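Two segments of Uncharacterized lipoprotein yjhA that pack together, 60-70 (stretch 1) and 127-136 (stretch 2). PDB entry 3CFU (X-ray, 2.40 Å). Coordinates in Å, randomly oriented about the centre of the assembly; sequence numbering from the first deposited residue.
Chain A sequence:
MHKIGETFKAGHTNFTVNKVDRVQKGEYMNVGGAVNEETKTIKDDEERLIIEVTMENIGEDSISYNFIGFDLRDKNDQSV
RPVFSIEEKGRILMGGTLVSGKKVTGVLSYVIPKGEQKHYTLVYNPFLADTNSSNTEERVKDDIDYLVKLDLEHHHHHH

Stretch 1 (60-70) EDSISYNFIGF
Stretch 2 (127-136) FLADTNSSNT

Two segments far apart in sequence bury 591 Å² between them, and A129, S64 and L128 lose the most area. Stretch 1 runs as loop into a short strand (63-66), then a 3-10 segment (67-69); stretch 2 leaves a helix at A129 and continues as loop. D130, with phi/psi -104/114, is the first residue beyond the helix to leave helical values, and it forms a single beta bridge with Y65 (CA-CA 4.7 Å). CA pairs G69-A129, Y65-D130, S64-T131 and D61-N135 set the register: as stretch 2 advances, stretch 1 recedes, so the chains run antiparallel.

S64 (phi/psi -104/90, chi1 m) points its CB toward stretch 2. S64 O accepts a short, nearly linear hydrogen bond from T131 N (2.6 Å, 176°), while S64 N donates to D130 OD1 (3.1 Å). S64 CB also packs 3.4 Å from T131 CG2. D130 holds chi1 t, and D130 OD1 takes a second hydrogen bond from N132 N (3.0 Å), so one carboxylate oxygen ties the turn to the strand.

The closest contacts of A129 are made by its backbone: A129 O receives a weak hydrogen bond from N66 N (2.8 Å, 120°) and a CA-H...O contact from Y65 CA (3.0 Å). Next to it, G69 CA lies 3.6 Å from A129 N and 3.9 Å from L128 CB. An ideal CB on G69 would fall 2.4 Å from A129 CA, a clash, so the close approach depends on glycine. L128, chi1 off-well at -99°, points CB toward stretch 1, and L128 O meets I68 CG1 at 3.8 Å.

At the D61 end, amides bridge the loops: N132 ND2 (chi1 t) donates to S62 O at 3.0 Å, and N135 ND2 (chi1 p) to D61 OD2 at 2.9 Å. One water donates to S62 O (2.8 Å) and D130 OD2 (2.6 Å) and accepts from N135 ND2 (2.9 Å).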

ATOM      1  N   GLU A  60      16.580  -7.700  11.416  1.00 31.40           N
ATOM      2  CA  GLU A  60      17.561  -8.697  10.993  1.00 37.43           C
ATOM      3  C   GLU A  60      16.974  -9.703  10.002  1.00 37.30           C
ATOM      4  O   GLU A  60      17.616 -10.047   9.007  1.00 41.39           O
ATOM      5  CB  GLU A  60      18.110  -9.469  12.197  1.00 37.25           C
ATOM      6  CG  GLU A  60      19.073 -10.583  11.786  1.00 39.98           C
ATOM      7  CD  GLU A  60      19.573 -11.419  12.955  1.00 48.98           C
ATOM      8  OE1 GLU A  60      18.957 -11.366  14.046  1.00 52.23           O
ATOM      9  OE2 GLU A  60      20.580 -12.143  12.773  1.00 54.12           O
ATOM     10  N   ASP A  61      15.765 -10.185  10.279  1.00 38.86           N
ATOM     11  CA  ASP A  61      15.113 -11.156   9.400  1.00 38.98           C
ATOM     12  C   ASP A  61      14.695 -10.587   8.059  1.00 34.78           C
ATOM     13  O   ASP A  61      14.353  -9.412   7.948  1.00 36.76           O
ATOM     14  CB  ASP A  61      13.847 -11.724  10.037  1.00 40.57           C
ATOM     15  CG  ASP A  61      14.088 -12.320  11.389  1.00 48.75           C
ATOM     16  OD1 ASP A  61      15.102 -13.025  11.553  1.00 54.61           O
ATOM     17  OD2 ASP A  61      13.251 -12.091  12.281  1.00 63.81           O
ATOM     18  N   SER A  62      14.700 -11.440   7.041  1.00 33.25           N
ATOM     19  CA  SER A  62      14.274 -11.018   5.720  1.00 29.00           C
ATOM     20  C   SER A  62      12.764 -10.823   5.809  1.00 29.92           C
ATOM     21  O   SER A  62      12.101 -11.417   6.660  1.00 29.09           O
ATOM     22  CB  SER A  62      14.598 -12.088   4.680  1.00 30.71           C
ATOM     23  OG  SER A  62      14.285 -11.625   3.377  1.00 31.65           O
ATOM     24  N   ILE A  63      12.234  -9.982   4.932  1.00 30.10           N
ATOM     25  CA  ILE A  63      10.815  -9.696   4.902  1.00 29.68           C
ATOM     26  C   ILE A  63      10.239 -10.056   3.535  1.00 32.08           C
ATOM     27  O   ILE A  63      10.803  -9.691   2.498  1.00 31.11           O
ATOM     28  CB  ILE A  63      10.532  -8.183   5.171  1.00 31.50           C
ATOM     29  CG1 ILE A  63      10.748  -7.859   6.661  1.00 29.04           C
ATOM     30  CG2 ILE A  63       9.094  -7.818   4.712  1.00 27.36           C
ATOM     31  CD1 ILE A  63      10.565  -6.358   7.018  1.00 16.71           C
ATOM     32  N   SER A  64       9.133 -10.798   3.553  1.00 32.28           N
ATOM     33  CA  SER A  64       8.420 -11.183   2.338  1.00 33.77           C
ATOM     34  C   SER A  64       7.209 -10.255   2.328  1.00 33.98           C
ATOM     35  O   SER A  64       6.159 -10.581   2.901  1.00 37.71           O
ATOM     36  CB  SER A  64       7.956 -12.640   2.410  1.00 30.27           C
ATOM     37  OG  SER A  64       9.057 -13.527   2.434  1.00 31.19           O
ATOM     38  N   TYR A  65       7.376  -9.096   1.697  1.00 32.46           N
ATOM     39  CA  TYR A  65       6.323  -8.085   1.619  1.00 31.87           C
ATOM     40  C   TYR A  65       5.223  -8.523   0.677  1.00 32.35           C
ATOM     41  O   TYR A  65       5.478  -9.238  -0.288  1.00 28.95           O
ATOM     42  CB  TYR A  65       6.910  -6.729   1.192  1.00 30.56           C
ATOM     43  CG  TYR A  65       7.433  -6.654  -0.226  1.00 30.68           C
ATOM     44  CD1 TYR A  65       6.591  -6.291  -1.280  1.00 34.50           C
ATOM     45  CD2 TYR A  65       8.774  -6.922  -0.512  1.00 30.75           C
ATOM     46  CE1 TYR A  65       7.077  -6.171  -2.586  1.00 35.06           C
ATOM     47  CE2 TYR A  65       9.273  -6.810  -1.808  1.00 26.90           C
ATOM     48  CZ  TYR A  65       8.421  -6.440  -2.848  1.00 35.89           C
ATOM     49  OH  TYR A  65       8.907  -6.328  -4.138  1.00 40.00           O
ATOM     50  N   ASN A  66       4.001  -8.076   0.951  1.00 33.22           N
ATOM     51  CA  ASN A  66       2.859  -8.491   0.152  1.00 30.19           C
ATOM     52  C   ASN A  66       1.759  -7.429   0.088  1.00 29.98           C
ATOM     53  O   ASN A  66       1.531  -6.704   1.052  1.00 28.42           O
ATOM     54  CB  ASN A  66       2.323  -9.775   0.779  1.00 28.37           C
ATOM     55  CG  ASN A  66       1.492 -10.591  -0.163  1.00 25.87           C
ATOM     56  OD1 ASN A  66       0.363 -10.226  -0.495  1.00 26.98           O
ATOM     57  ND2 ASN A  66       2.041 -11.723  -0.596  1.00 20.28           N
ATOM     58  N   PHE A  67       1.060  -7.358  -1.043  1.00 32.70           N
ATOM     59  CA  PHE A  67      -0.006  -6.375  -1.213  1.00 30.49           C
ATOM     60  C   PHE A  67      -1.118  -6.483  -0.167  1.00 30.20           C
ATOM     61  O   PHE A  67      -1.739  -5.476   0.168  1.00 31.91           O
ATOM     62  CB  PHE A  67      -0.586  -6.447  -2.642  1.00 31.74           C
ATOM     63  CG  PHE A  67      -1.561  -7.574  -2.868  1.00 27.95           C
ATOM     64  CD1 PHE A  67      -2.926  -7.372  -2.688  1.00 32.22           C
ATOM     65  CD2 PHE A  67      -1.118  -8.836  -3.264  1.00 27.08           C
ATOM     66  CE1 PHE A  67      -3.846  -8.412  -2.899  1.00 29.12           C
ATOM     67  CE2 PHE A  67      -2.025  -9.886  -3.477  1.00 23.20           C
ATOM     68  CZ  PHE A  67      -3.393  -9.672  -3.293  1.00 29.67           C
ATOM     69  N   ILE A  68      -1.351  -7.674   0.379  1.00 28.04           N
ATOM     70  CA  ILE A  68      -2.417  -7.829   1.375  1.00 30.66           C
ATOM     71  C   ILE A  68      -2.220  -6.986   2.630  1.00 27.96           C
ATOM     72  O   ILE A  68      -3.141  -6.821   3.427  1.00 28.15           O
ATOM     73  CB  ILE A  68      -2.598  -9.308   1.827  1.00 28.81           C
ATOM     74  CG1 ILE A  68      -1.296  -9.836   2.445  1.00 26.94           C
ATOM     75  CG2 ILE A  68      -3.059 -10.164   0.629  1.00 26.35           C
ATOM     76  CD1 ILE A  68      -1.457 -11.155   3.188  1.00 17.64           C
ATOM     77  N   GLY A  69      -1.026  -6.443   2.804  1.00 27.72           N
ATOM     78  CA  GLY A  69      -0.774  -5.645   3.985  1.00 30.73           C
ATOM     79  C   GLY A  69      -1.295  -4.236   3.837  1.00 26.25           C
ATOM     80  O   GLY A  69      -1.126  -3.412   4.731  1.00 30.66           O
ATOM     81  N   PHE A  70      -1.946  -3.962   2.716  1.00 31.98           N
ATOM     82  CA  PHE A  70      -2.455  -2.631   2.449  1.00 34.78           C
ATOM     83  C   PHE A  70      -3.959  -2.528   2.275  1.00 34.25           C
ATOM     84  O   PHE A  70      -4.615  -3.474   1.843  1.00 37.34           O
ATOM     85  CB  PHE A  70      -1.771  -2.073   1.204  1.00 31.08           C
ATOM     86  CG  PHE A  70      -0.297  -1.917   1.364  1.00 32.47           C
ATOM     87  CD1 PHE A  70       0.573  -2.919   0.954  1.00 29.52           C
ATOM     88  CD2 PHE A  70       0.218  -0.788   1.981  1.00 27.58           C
ATOM     89  CE1 PHE A  70       1.940  -2.805   1.157  1.00 36.64           C
ATOM     90  CE2 PHE A  70       1.587  -0.660   2.192  1.00 35.44           C
ATOM     91  CZ  PHE A  70       2.453  -1.669   1.781  1.00 37.48           C
ATOM     92  N   PHE A 127       2.697  -6.416  10.139  1.00 26.31           N
ATOM     93  CA  PHE A 127       2.601  -7.847  10.404  1.00 28.03           C
ATOM     94  C   PHE A 127       1.904  -8.489   9.187  1.00 28.01           C
ATOM     95  O   PHE A 127       2.344  -9.515   8.684  1.00 28.04           O
ATOM     96  CB  PHE A 127       1.802  -8.097  11.687  1.00 27.44           C
ATOM     97  CG  PHE A 127       1.651  -9.549  12.034  1.00 30.26           C
ATOM     98  CD1 PHE A 127       2.753 -10.313  12.386  1.00 26.96           C
ATOM     99  CD2 PHE A 127       0.394 -10.158  12.002  1.00 32.87           C
ATOM    100  CE1 PHE A 127       2.612 -11.663  12.705  1.00 32.14           C
ATOM    101  CE2 PHE A 127       0.244 -11.510  12.315  1.00 21.73           C
ATOM    102  CZ  PHE A 127       1.352 -12.260  12.667  1.00 27.37           C
ATOM    103  N   LEU A 128       0.827  -7.866   8.713  1.00 28.08           N
ATOM    104  CA  LEU A 128       0.095  -8.366   7.551  1.00 28.64           C
ATOM    105  C   LEU A 128       0.948  -8.277   6.284  1.00 28.06           C
ATOM    106  O   LEU A 128       0.917  -9.187   5.459  1.00 30.67           O
ATOM    107  CB  LEU A 128      -1.195  -7.556   7.346  1.00 30.02           C
ATOM    108  CG  LEU A 128      -2.557  -8.078   7.843  1.00 39.00           C
ATOM    109  CD1 LEU A 128      -3.117  -9.126   6.870  1.00 40.98           C
ATOM    110  CD2 LEU A 128      -2.405  -8.655   9.245  1.00 39.89           C
ATOM    111  N   ALA A 129       1.701  -7.184   6.141  1.00 28.34           N
ATOM    112  CA  ALA A 129       2.551  -6.947   4.971  1.00 26.99           C
ATOM    113  C   ALA A 129       3.706  -7.905   4.844  1.00 25.47           C
ATOM    114  O   ALA A 129       4.243  -8.094   3.755  1.00 28.58           O
ATOM    115  CB  ALA A 129       3.112  -5.519   4.994  1.00 24.49           C
ATOM    116  N   ASP A 130       4.107  -8.490   5.961  1.00 31.04           N
ATOM    117  CA  ASP A 130       5.227  -9.419   5.946  1.00 31.83           C
ATOM    118  C   ASP A 130       4.691 -10.841   6.053  1.00 32.15           C
ATOM    119  O   ASP A 130       4.139 -11.241   7.072  1.00 28.91           O
ATOM    120  CB  ASP A 130       6.182  -9.110   7.089  1.00 28.36           C
ATOM    121  CG  ASP A 130       7.413  -9.988   7.075  1.00 34.08           C
ATOM    122  OD1 ASP A 130       7.496 -10.903   6.223  1.00 27.51           O
ATOM    123  OD2 ASP A 130       8.300  -9.761   7.925  1.00 41.84           O
ATOM    124  N   THR A 131       4.889 -11.602   4.984  1.00 36.43           N
ATOM    125  CA  THR A 131       4.378 -12.953   4.913  1.00 37.03           C
ATOM    126  C   THR A 131       5.375 -14.089   5.201  1.00 38.83           C
ATOM    127  O   THR A 131       5.103 -15.261   4.927  1.00 39.44           O
ATOM    128  CB  THR A 131       3.688 -13.123   3.552  1.00 36.44           C
ATOM    129  OG1 THR A 131       2.678 -14.129   3.656  1.00 52.45           O
ATOM    130  CG2 THR A 131       4.690 -13.461   2.477  1.00 29.63           C
ATOM    131  N   ASN A 132       6.521 -13.726   5.775  1.00 39.60           N
ATOM    132  CA  ASN A 132       7.552 -14.678   6.158  1.00 39.40           C
ATOM    133  C   ASN A 132       6.906 -15.625   7.165  1.00 41.11           C
ATOM    134  O   ASN A 132       6.479 -15.190   8.232  1.00 40.15           O
ATOM    135  CB  ASN A 132       8.697 -13.933   6.839  1.00 41.83           C
ATOM    136  CG  ASN A 132       9.901 -14.814   7.102  1.00 40.52           C
ATOM    137  OD1 ASN A 132       9.787 -16.037   7.207  1.00 41.79           O
ATOM    138  ND2 ASN A 132      11.067 -14.191   7.228  1.00 39.56           N
ATOM    139  N   SER A 133       6.839 -16.913   6.835  1.00 43.16           N
ATOM    140  CA  SER A 133       6.221 -17.899   7.725  1.00 44.45           C
ATOM    141  C   SER A 133       7.157 -18.507   8.785  1.00 44.03           C
ATOM    142  O   SER A 133       6.704 -19.174   9.713  1.00 42.34           O
ATOM    143  CB  SER A 133       5.578 -19.026   6.890  1.00 46.26           C
ATOM    144  OG  SER A 133       6.529 -19.722   6.095  1.00 48.89           O
ATOM    145  N   SER A 134       8.452 -18.257   8.662  1.00 44.13           N
ATOM    146  CA  SER A 134       9.427 -18.811   9.602  1.00 44.57           C
ATOM    147  C   SER A 134       9.537 -18.123  10.957  1.00 44.40           C
ATOM    148  O   SER A 134      10.008 -18.731  11.918  1.00 42.18           O
ATOM    149  CB  SER A 134      10.812 -18.807   8.961  1.00 45.17           C
ATOM    150  OG  SER A 134      11.268 -17.477   8.786  1.00 51.24           O
ATOM    151  N   ASN A 135       9.096 -16.870  11.035  1.00 45.74           N
ATOM    152  CA  ASN A 135       9.202 -16.079  12.259  1.00 42.56           C
ATOM    153  C   ASN A 135       7.925 -15.341  12.601  1.00 44.33           C
ATOM    154  O   ASN A 135       7.972 -14.246  13.154  1.00 42.70           O
ATOM    155  CB  ASN A 135      10.325 -15.053  12.089  1.00 40.84           C
ATOM    156  CG  ASN A 135      10.056 -14.059  10.947  1.00 43.95           C
ATOM    157  OD1 ASN A 135       9.076 -14.180  10.203  1.00 38.84           O
ATOM    158  ND2 ASN A 135      10.937 -13.070  10.807  1.00 42.78           N
ATOM    159  N   THR A 136       6.794 -15.947  12.275  1.00 46.62           N
ATOM    160  CA  THR A 136       5.490 -15.344  12.517  1.00 47.51           C
ATOM    161  C   THR A 136       5.170 -15.081  13.982  1.00 48.36           C
ATOM    162  O   THR A 136       4.775 -13.974  14.341  1.00 50.78           O
ATOM    163  CB  THR A 136       4.391 -16.212  11.917  1.00 46.67           C
ATOM    164  OG1 THR A 136       4.723 -16.509  10.553  1.00 50.60           O
ATOM    165  CG2 THR A 136       3.066 -15.481  11.960  1.00 45.92           C
TER
HETATM  166  O   HOH W   1      10.358 -11.093   8.807  1.00 23.54           O